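Local structure of Alpha/beta hydrolase (Pectobacterium atrosepticum SCRI1043, 3BDV) at residues D8-T12 against L180-E185; W38-F42 against E174-L180; G101-P107 against V126-F131. The protein is an uncharacterised member of the alpha/beta-hydrolase fold that binds calcium in the crystal and probably acts as a serine hydrolase. All coordinates share one frame; numbering follows the deposited sequence.

Interaction 1. Residues D8-T12 against L180-E185. With EDO (1,2-ethanediol), chain H.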
loop_
_atom_site.group_PDB
_atom_site.type_symbol
_atom_site.label_atom_id
_atom_site.label_comp_id
_atom_site.label_asym_id
_atom_site.label_seq_id
_atom_site.Cartn_x
_atom_site.Cartn_y
_atom_site.Cartn_z
ATOM N N ASP A 8 -12.742 11.138 7.646
ATOM C CA ASP A 8 -13.783 10.462 6.859
ATOM C C ASP A 8 -14.381 11.335 5.795
ATOM O O ASP A 8 -14.565 10.853 4.670
ATOM C CB ASP A 8 -14.877 9.922 7.756
ATOM C CG ASP A 8 -14.362 8.849 8.676
ATOM O OD1 ASP A 8 -13.340 8.274 8.346
ATOM O OD2 ASP A 8 -14.941 8.609 9.733
ATOM N N LEU A 9 -14.637 12.611 6.097
ATOM C CA LEU A 9 -15.194 13.519 5.062
ATOM C C LEU A 9 -14.216 13.695 3.912
ATOM O O LEU A 9 -14.586 13.619 2.746
ATOM C CB LEU A 9 -15.496 14.907 5.636
ATOM C CG LEU A 9 -16.662 15.091 6.612
ATOM C CD1 LEU A 9 -16.500 16.376 7.449
ATOM C CD2 LEU A 9 -17.973 15.083 5.844
ATOM N N ARG A 10 -12.947 13.907 4.244
ATOM C CA ARG A 10 -11.938 14.141 3.214
ATOM C C ARG A 10 -11.773 12.901 2.366
ATOM O O ARG A 10 -11.749 13.000 1.145
ATOM C CB ARG A 10 -10.606 14.548 3.838
ATOM C CG ARG A 10 -10.598 15.999 4.329
ATOM C CD ARG A 10 -9.348 16.321 5.102
ATOM N NE ARG A 10 -8.163 16.438 4.246
ATOM C CZ ARG A 10 -6.959 16.709 4.746
ATOM N NH1 ARG A 10 -6.782 16.862 6.048
ATOM N NH2 ARG A 10 -5.906 16.779 3.981
ATOM N N LEU A 11 -11.733 11.720 2.995
ATOM C CA LEU A 11 -11.547 10.481 2.212
ATOM C C LEU A 11 -12.776 10.121 1.387
ATOM O O LEU A 11 -12.661 9.621 0.270
ATOM C CB LEU A 11 -11.089 9.295 3.081
ATOM C CG LEU A 11 -9.609 9.378 3.437
ATOM C CD1 LEU A 11 -9.293 8.418 4.622
ATOM C CD2 LEU A 11 -8.710 9.152 2.245
ATOM N N THR A 12 -13.951 10.440 1.913
ATOM C CA THR A 12 -15.192 10.254 1.157
ATOM C C THR A 12 -15.203 11.114 -0.133
ATOM O O THR A 12 -15.532 10.624 -1.207
ATOM C CB THR A 12 -16.434 10.516 2.073
ATOM O OG1 THR A 12 -16.468 9.520 3.104
ATOM C CG2 THR A 12 -17.725 10.481 1.251
ATOM N N LEU A 180 -2.816 9.303 3.984
ATOM C CA LEU A 180 -3.422 8.944 2.745
ATOM C C LEU A 180 -4.310 10.067 2.201
ATOM O O LEU A 180 -4.337 10.334 1.026
ATOM C CB LEU A 180 -4.273 7.700 2.948
ATOM C CG LEU A 180 -5.054 7.185 1.727
ATOM C CD1 LEU A 180 -4.149 6.890 0.493
ATOM C CD2 LEU A 180 -5.866 6.005 2.135
ATOM N N ALA A 181 -5.070 10.698 3.075
ATOM C CA ALA A 181 -5.921 11.789 2.677
ATOM C C ALA A 181 -5.117 12.939 2.077
ATOM O O ALA A 181 -5.424 13.431 0.995
ATOM C CB ALA A 181 -6.764 12.254 3.935
ATOM N N GLU A 182 -4.050 13.315 2.762
ATOM C CA GLU A 182 -3.150 14.385 2.356
ATOM C C GLU A 182 -2.581 14.152 0.970
ATOM O O GLU A 182 -2.582 15.048 0.113
ATOM C CB GLU A 182 -2.030 14.526 3.378
ATOM C CG GLU A 182 -2.547 15.018 4.749
ATOM C CD GLU A 182 -1.555 14.947 5.865
ATOM O OE1 GLU A 182 -0.424 14.548 5.589
ATOM O OE2 GLU A 182 -1.921 15.279 7.014
ATOM N N PHE A 183 -2.068 12.933 0.793
ATOM C CA PHE A 183 -1.428 12.447 -0.451
ATOM C C PHE A 183 -2.399 12.330 -1.586
ATOM O O PHE A 183 -2.128 12.800 -2.686
ATOM C CB PHE A 183 -0.813 11.081 -0.099
ATOM C CG PHE A 183 -0.225 10.305 -1.255
ATOM C CD1 PHE A 183 0.905 10.760 -1.905
ATOM C CD2 PHE A 183 -0.746 9.074 -1.608
ATOM C CE1 PHE A 183 1.482 9.987 -2.912
ATOM C CE2 PHE A 183 -0.198 8.307 -2.616
ATOM C CZ PHE A 183 0.888 8.732 -3.269
ATOM N N SER A 184 -3.520 11.666 -1.346
ATOM C CA SER A 184 -4.497 11.459 -2.375
ATOM C C SER A 184 -5.168 12.715 -2.851
ATOM O O SER A 184 -5.439 12.822 -4.026
ATOM C CB SER A 184 -5.539 10.397 -1.967
ATOM O OG SER A 184 -6.323 10.821 -0.845
ATOM N N GLU A 185 -5.411 13.700 -1.984
ATOM C CA GLU A 185 -6.088 14.912 -2.476
ATOM C C GLU A 185 -5.335 15.567 -3.622
ATOM O O GLU A 185 -5.965 16.066 -4.564
ATOM C CB GLU A 185 -6.321 15.905 -1.347
ATOM C CG GLU A 185 -7.398 15.447 -0.419
ATOM C CD GLU A 185 -7.539 16.307 0.806
ATOM O OE1 GLU A 185 -6.611 17.068 1.076
ATOM O OE2 GLU A 185 -8.586 16.211 1.486
HETATM C C1 EDO H . -8.293 15.759 9.064
HETATM O O1 EDO H . -8.462 16.945 8.259
HETATM C C2 EDO H . -7.056 14.915 8.728
HETATM O O2 EDO H . -5.954 15.179 9.613
HETATM O O HOH W 1 -10.788 15.700 0.302
HETATM O O HOH W 2 -4.218 16.226 7.432
#
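Arg10 lays its side chain across the end of Glu185, the two meeting at about a right angle, while the methyl of Ala181 lies over one face of the guanidinium. The grip is side-on and two-pronged. Arg10 NE gives a nearly straight bond to Glu185 OE2 (2.8 Å), and Arg10 NH2 reaches Glu185 OE1 at 3.0 Å. Both oxygens lie close to the guanidinium plane, but the carboxylate is turned 34° against it; OE2 is met on its syn side but tilted out of its plane, and OE1 from above the plane. A bend at chi3 (73°) in an otherwise extended Arg10 chain turns the guanidinium across helix 174-185, bringing NH2 to 3.9 Å from Glu182 CG. The remaining nitrogen, NH1, bonds to O1 of an ethanediol, probably from the crystallisation liquor, and to a water that it shares with Glu182 OE2, whose direct ionic partner is Lys178. A second water donates to both Arg10 O and Glu185 OE2, tying backbone and salt bridge together. With partners on NE, NH1 and NH2, the guanidinium is held in rotation on the partly exposed side of the contact.

Beneath this polar layer the contact turns apolar. Leu11 CD2 packs 4.0 Å from Ala181 CB and 4.2 Å from Leu180 CG; the small Ala181 lies where the CA atoms approach most closely, 5.8 Å from Leu11 CA to Ala181 CA. Ser184 OG donates to Leu180 O, on the opposite face of that carbonyl from Ser184 N, which keeps a buried hydroxyl satisfied within its own helix.

The two helical segments run in roughly the same direction, their axes 9.6 Å apart and crossing at 31°. Both pack on the same part of the central parallel sheet, where Leu11, Leu180 and Ser184 all touch Met20 of strand 19-23.

Interaction 2. Residues W38-F42 against E174-L180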
loop_
_atom_site.group_PDB
_atom_site.type_symbol
_atom_site.label_atom_id
_atom_site.label_comp_id
_atom_site.label_asym_id
_atom_site.label_seq_id
_atom_site.Cartn_x
_atom_site.Cartn_y
_atom_site.Cartn_z
ATOM N N TRP A 38 -9.763 -0.596 7.496
ATOM C CA TRP A 38 -10.062 0.397 6.443
ATOM C C TRP A 38 -11.165 -0.054 5.486
ATOM O O TRP A 38 -12.035 0.737 5.092
ATOM C CB TRP A 38 -8.786 0.795 5.696
ATOM C CG TRP A 38 -7.798 1.521 6.558
ATOM C CD1 TRP A 38 -7.874 1.745 7.931
ATOM C CD2 TRP A 38 -6.545 2.051 6.143
ATOM N NE1 TRP A 38 -6.774 2.426 8.340
ATOM C CE2 TRP A 38 -5.923 2.602 7.281
ATOM C CE3 TRP A 38 -5.895 2.133 4.918
ATOM C CZ2 TRP A 38 -4.692 3.233 7.212
ATOM C CZ3 TRP A 38 -4.681 2.753 4.859
ATOM C CH2 TRP A 38 -4.101 3.308 5.995
ATOM N N GLU A 39 -11.154 -1.334 5.169
ATOM C CA GLU A 39 -12.198 -1.928 4.339
ATOM C C GLU A 39 -13.561 -1.810 4.996
ATOM O O GLU A 39 -14.523 -1.475 4.338
ATOM C CB GLU A 39 -11.867 -3.371 4.085
ATOM C CG GLU A 39 -12.752 -4.009 3.068
ATOM C CD GLU A 39 -12.406 -5.455 2.859
ATOM O OE1 GLU A 39 -11.822 -6.108 3.788
ATOM O OE2 GLU A 39 -12.753 -5.927 1.762
ATOM N N ARG A 40 -13.656 -2.130 6.287
ATOM C CA ARG A 40 -14.911 -1.939 7.024
ATOM C C ARG A 40 -15.322 -0.459 7.112
ATOM O O ARG A 40 -16.503 -0.126 7.034
ATOM C CB ARG A 40 -14.841 -2.501 8.452
ATOM C CG ARG A 40 -14.684 -3.998 8.555
ATOM C CD ARG A 40 -14.884 -4.477 9.981
ATOM N NE ARG A 40 -13.767 -4.112 10.868
ATOM C CZ ARG A 40 -12.617 -4.787 10.942
ATOM N NH1 ARG A 40 -12.393 -5.864 10.200
ATOM N NH2 ARG A 40 -11.709 -4.397 11.797
ATOM N N ARG A 41 -14.347 0.427 7.300
ATOM C CA ARG A 41 -14.636 1.856 7.434
ATOM C C ARG A 41 -15.091 2.537 6.120
ATOM O O ARG A 41 -15.958 3.444 6.143
ATOM C CB ARG A 41 -13.397 2.530 8.037
ATOM C CG ARG A 41 -13.583 3.932 8.434
ATOM C CD ARG A 41 -12.377 4.413 9.126
ATOM N NE ARG A 41 -12.466 5.825 9.494
ATOM C CZ ARG A 41 -11.786 6.375 10.490
ATOM N NH1 ARG A 41 -11.016 5.633 11.261
ATOM N NH2 ARG A 41 -11.900 7.666 10.742
ATOM N N PHE A 42 -14.592 2.025 4.987
ATOM C CA PHE A 42 -14.812 2.581 3.655
ATOM C C PHE A 42 -15.219 1.440 2.709
ATOM O O PHE A 42 -14.398 0.892 1.957
ATOM C CB PHE A 42 -13.540 3.255 3.153
ATOM C CG PHE A 42 -13.073 4.377 4.040
ATOM C CD1 PHE A 42 -13.758 5.570 4.087
ATOM C CD2 PHE A 42 -12.008 4.203 4.881
ATOM C CE1 PHE A 42 -13.367 6.603 4.949
ATOM C CE2 PHE A 42 -11.599 5.226 5.729
ATOM C CZ PHE A 42 -12.292 6.416 5.781
ATOM N N GLU A 174 -5.356 5.570 12.339
ATOM C CA GLU A 174 -5.835 6.845 11.857
ATOM C C GLU A 174 -4.715 7.668 11.227
ATOM O O GLU A 174 -4.979 8.417 10.264
ATOM C CB GLU A 174 -6.516 7.602 12.984
ATOM C CG GLU A 174 -7.820 6.971 13.373
ATOM C CD GLU A 174 -8.989 7.912 13.302
ATOM O OE1 GLU A 174 -8.789 9.129 13.122
ATOM O OE2 GLU A 174 -10.124 7.436 13.425
ATOM N N TYR A 175 -3.480 7.545 11.729
ATOM C CA TYR A 175 -2.368 8.310 11.141
ATOM C C TYR A 175 -2.152 7.919 9.680
ATOM O O TYR A 175 -1.930 8.797 8.833
ATOM C CB TYR A 175 -1.038 8.192 11.933
ATOM C CG TYR A 175 0.005 9.152 11.373
ATOM C CD1 TYR A 175 -0.082 10.519 11.618
ATOM C CD2 TYR A 175 1.040 8.696 10.572
ATOM C CE1 TYR A 175 0.846 11.402 11.088
ATOM C CE2 TYR A 175 1.975 9.577 10.047
ATOM C CZ TYR A 175 1.860 10.920 10.292
ATOM O OH TYR A 175 2.765 11.793 9.710
ATOM N N GLY A 176 -2.229 6.626 9.361
ATOM C CA GLY A 176 -2.156 6.210 7.963
ATOM C C GLY A 176 -3.275 6.779 7.091
ATOM O O GLY A 176 -3.060 7.215 5.942
ATOM N N LEU A 177 -4.495 6.762 7.607
ATOM C CA LEU A 177 -5.614 7.383 6.922
ATOM C C LEU A 177 -5.430 8.870 6.718
ATOM O O LEU A 177 -5.740 9.400 5.650
ATOM C CB LEU A 177 -6.897 7.127 7.711
ATOM C CG LEU A 177 -7.441 5.709 7.695
ATOM C CD1 LEU A 177 -8.663 5.678 8.604
ATOM C CD2 LEU A 177 -7.781 5.217 6.228
ATOM N N LYS A 178 -4.940 9.552 7.746
ATOM C CA LYS A 178 -4.605 10.989 7.624
ATOM C C LYS A 178 -3.593 11.250 6.512
ATOM O O LYS A 178 -3.815 12.082 5.661
ATOM C CB LYS A 178 -4.103 11.552 8.963
ATOM C CG LYS A 178 -3.727 13.047 8.936
ATOM C CD LYS A 178 -3.059 13.583 10.231
ATOM C CE LYS A 178 -1.502 13.549 10.145
ATOM N NZ LYS A 178 -0.804 14.653 9.367
ATOM N N ARG A 179 -2.459 10.554 6.530
ATOM C CA ARG A 179 -1.491 10.704 5.448
ATOM C C ARG A 179 -2.029 10.359 4.077
ATOM O O ARG A 179 -1.695 11.014 3.088
ATOM C CB ARG A 179 -0.236 9.869 5.755
ATOM C CG ARG A 179 0.450 10.334 6.956
ATOM C CD ARG A 179 0.854 11.786 6.831
ATOM N NE ARG A 179 1.735 12.013 5.692
ATOM C CZ ARG A 179 3.064 12.085 5.747
ATOM N NH1 ARG A 179 3.705 11.983 6.899
ATOM N NH2 ARG A 179 3.749 12.339 4.624
ATOM N N LEU A 180 -2.816 9.303 3.984
ATOM C CA LEU A 180 -3.422 8.944 2.745
ATOM C C LEU A 180 -4.310 10.067 2.201
ATOM O O LEU A 180 -4.337 10.334 1.026
ATOM C CB LEU A 180 -4.273 7.700 2.948
ATOM C CG LEU A 180 -5.054 7.185 1.727
ATOM C CD1 LEU A 180 -4.149 6.890 0.493
ATOM C CD2 LEU A 180 -5.866 6.005 2.135
#
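Leu177 wedges its two methyls between Trp38 and Arg41. Leu177 CD2 sits over the indole face of Trp38 in a CH-pi contact, 3.4 Å from the centroid of the five-membered ring and only 14° off its normal. Leu177 CD2 also meets Phe42 CE2 at 3.9 Å, while Leu177 CD1 lies over one face of the guanidinium, 3.5 Å from Arg41 NH1. One branched side chain thus serves an aromatic ring on one side and a charged plane on the other. The far rim of the indole runs up to the helix backbone, Trp38 CH2 coming to 3.7 Å from Gly176 C; here Gly176, with no side chain, lets the ring lie close. Trp45 also touches Trp38, Leu177 and Leu180, and Trp38 NE1 donates to Pro172 O, satisfying the buried indole nitrogen.

Toward the partly exposed side, packing gives way to a polar pair. Arg41, its CG anti to the backbone N (chi1 -171°) and its chain extended as far as NE, presents both terminal nitrogens to a single oxygen: NH1 and NH2 meet Glu174 OE2 at 3.0 and 3.2 Å. Both hydrogen bonds are bent and reach OE2 from the same face of the carboxylate, well out of its plane.

Glu174 OE2 also bonds to Thr4 OG1, and Arg41 NE pairs with Asp8 OD1. Arg41 therefore stands between two carboxylates, which would be expected to stabilise its positive charge while linking helices 34-41, 174-185 and 4-15.

Interaction 3. Residues G101-P107 against V126-F131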
loop_
_atom_site.group_PDB
_atom_site.type_symbol
_atom_site.label_atom_id
_atom_site.label_comp_id
_atom_site.label_asym_id
_atom_site.label_seq_id
_atom_site.Cartn_x
_atom_site.Cartn_y
_atom_site.Cartn_z
ATOM N N GLY A 101 -1.273 6.707 -7.884
ATOM C CA GLY A 101 -0.266 6.727 -6.809
ATOM C C GLY A 101 -0.199 5.391 -6.112
ATOM O O GLY A 101 -1.073 4.526 -6.310
ATOM N N VAL A 102 0.855 5.190 -5.339
ATOM C CA VAL A 102 0.959 3.973 -4.551
ATOM C C VAL A 102 1.454 4.315 -3.162
ATOM O O VAL A 102 2.245 5.234 -2.950
ATOM C CB VAL A 102 1.848 2.860 -5.210
ATOM C CG1 VAL A 102 1.297 2.418 -6.567
ATOM C CG2 VAL A 102 3.280 3.309 -5.315
HETATM N N MSE A 103 0.891 3.615 -2.196
HETATM C CA MSE A 103 1.230 3.748 -0.768
HETATM C C MSE A 103 1.780 2.407 -0.346
HETATM O O MSE A 103 1.059 1.394 -0.436
HETATM C CB MSE A 103 -0.014 4.119 0.059
HETATM C CG MSE A 103 0.215 4.092 1.491
HETATM SE SE MSE A 103 -1.213 5.108 2.368
HETATM C CE MSE A 103 -1.009 4.515 4.144
ATOM N N LEU A 104 3.048 2.392 0.061
ATOM C CA LEU A 104 3.830 1.179 0.376
ATOM C C LEU A 104 4.059 1.161 1.883
ATOM O O LEU A 104 4.850 1.900 2.431
ATOM C CB LEU A 104 5.164 1.143 -0.364
ATOM C CG LEU A 104 5.036 1.322 -1.863
ATOM C CD1 LEU A 104 6.378 1.343 -2.669
ATOM C CD2 LEU A 104 4.085 0.251 -2.422
ATOM N N VAL A 105 3.359 0.259 2.554
ATOM C CA VAL A 105 3.420 0.233 3.997
ATOM C C VAL A 105 4.219 -0.990 4.418
ATOM O O VAL A 105 3.820 -2.117 4.130
ATOM C CB VAL A 105 2.008 0.142 4.614
ATOM C CG1 VAL A 105 2.129 0.065 6.196
ATOM C CG2 VAL A 105 1.124 1.320 4.126
ATOM N N ALA A 106 5.350 -0.758 5.070
ATOM C CA ALA A 106 6.254 -1.864 5.476
ATOM C C ALA A 106 6.585 -2.763 4.270
ATOM O O ALA A 106 6.432 -3.988 4.314
ATOM C CB ALA A 106 5.676 -2.693 6.654
ATOM N N PRO A 107 7.091 -2.159 3.187
ATOM C CA PRO A 107 7.535 -2.996 2.080
ATOM C C PRO A 107 8.614 -3.934 2.596
ATOM O O PRO A 107 9.443 -3.531 3.413
ATOM C CB PRO A 107 8.112 -1.993 1.089
ATOM C CG PRO A 107 8.542 -0.943 1.846
ATOM C CD PRO A 107 7.542 -0.774 2.986
ATOM N N VAL A 126 5.000 6.891 -10.767
ATOM C CA VAL A 126 3.860 7.591 -10.157
ATOM C C VAL A 126 4.222 8.033 -8.774
ATOM O O VAL A 126 5.119 7.448 -8.151
ATOM C CB VAL A 126 2.646 6.681 -10.031
ATOM C CG1 VAL A 126 2.236 6.192 -11.411
ATOM C CG2 VAL A 126 2.965 5.499 -9.085
ATOM N N PRO A 127 3.502 9.029 -8.249
ATOM C CA PRO A 127 3.710 9.427 -6.865
ATOM C C PRO A 127 3.569 8.277 -5.871
ATOM O O PRO A 127 2.597 7.499 -5.931
ATOM C CB PRO A 127 2.630 10.518 -6.643
ATOM C CG PRO A 127 2.417 11.071 -8.030
ATOM C CD PRO A 127 2.517 9.900 -8.932
ATOM N N THR A 128 4.543 8.205 -4.961
ATOM C CA THR A 128 4.684 7.118 -4.000
ATOM C C THR A 128 4.962 7.627 -2.564
ATOM O O THR A 128 5.763 8.532 -2.337
ATOM C CB THR A 128 5.815 6.178 -4.483
ATOM O OG1 THR A 128 5.530 5.744 -5.839
ATOM C CG2 THR A 128 6.021 4.970 -3.616
ATOM N N LEU A 129 4.307 6.992 -1.615
ATOM C CA LEU A 129 4.519 7.208 -0.208
ATOM C C LEU A 129 4.898 5.854 0.436
ATOM O O LEU A 129 4.179 4.873 0.246
ATOM C CB LEU A 129 3.223 7.711 0.381
ATOM C CG LEU A 129 3.119 8.414 1.687
ATOM C CD1 LEU A 129 3.906 9.719 1.624
ATOM C CD2 LEU A 129 1.581 8.621 1.893
ATOM N N THR A 130 5.969 5.835 1.244
ATOM C CA THR A 130 6.460 4.619 1.889
ATOM C C THR A 130 6.495 4.814 3.399
ATOM O O THR A 130 7.034 5.817 3.856
ATOM C CB THR A 130 7.852 4.215 1.380
ATOM O OG1 THR A 130 7.765 3.931 -0.027
ATOM C CG2 THR A 130 8.407 2.936 2.111
ATOM N N PHE A 131 5.950 3.869 4.148
ATOM C CA PHE A 131 5.956 3.939 5.614
ATOM C C PHE A 131 6.879 2.821 6.093
ATOM O O PHE A 131 6.733 1.664 5.660
ATOM C CB PHE A 131 4.563 3.683 6.178
ATOM C CG PHE A 131 3.581 4.751 5.822
ATOM C CD1 PHE A 131 3.007 4.810 4.581
ATOM C CD2 PHE A 131 3.208 5.698 6.750
ATOM C CE1 PHE A 131 2.122 5.831 4.255
ATOM C CE2 PHE A 131 2.314 6.700 6.419
ATOM C CZ PHE A 131 1.785 6.777 5.181
#
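Leu129 O accepts the shortest hydrogen bond of this pairing, 2.7 Å from Leu104 N and almost straight, and Met103 CA adds a CA-H...O contact to the same oxygen. Four further backbone bonds continue the parallel register, from Val102 N to Pro127 O at one end to Ala106 N to Phe131 O (2.9 Å) at the other, where the first strand has already turned into a loop.

On the sheet face of Met103, Val105, Leu129 and Phe131, the selenomethionine Met103 makes a Met-aromatic contact, its CE 3.4 Å from Phe131 CE1 and SE oblique to the ring. Val105 CG2 comes to 4.0 Å from Phe131 CD1. On the other face Leu104 CD1 leans on Thr128 CG2 at 3.8 Å, and Val102 lies alongside Thr128. Thr128 OG1 donates back to Val126 O, while the hydroxyl of Thr130 pairs with Ser153 OG.

These are inner strands of the alpha/beta-hydrolase sheet, flanked by strands 76-81 and 154-157. Helix 174-185 covers the Met103 and Phe131 face; helix 83-93 packs against Val102 and Leu104 on the other.

In the fold
Helix 174-185 is common to interactions 1 and 2, which share Leu180, and its inward side also covers the strands of interaction 3. The first two contacts join helices through an apolar layer with an arginine-glutamate pair at the partly exposed edge; they meet where Leu11 CD1 packs 3.8 Å from Phe42 CZ. Interaction 3 lies deeper, its centre about 6 Å from that of the chain, against about 15 Å and 11 Å for the centres of interactions 1 and 2, and depends on backbone hydrogen bonds rather than ion pairs. Met103 connects the layers: its SE touches Leu180 CD1, and its CE reaches Trp38 CH2 at 3.8 Å.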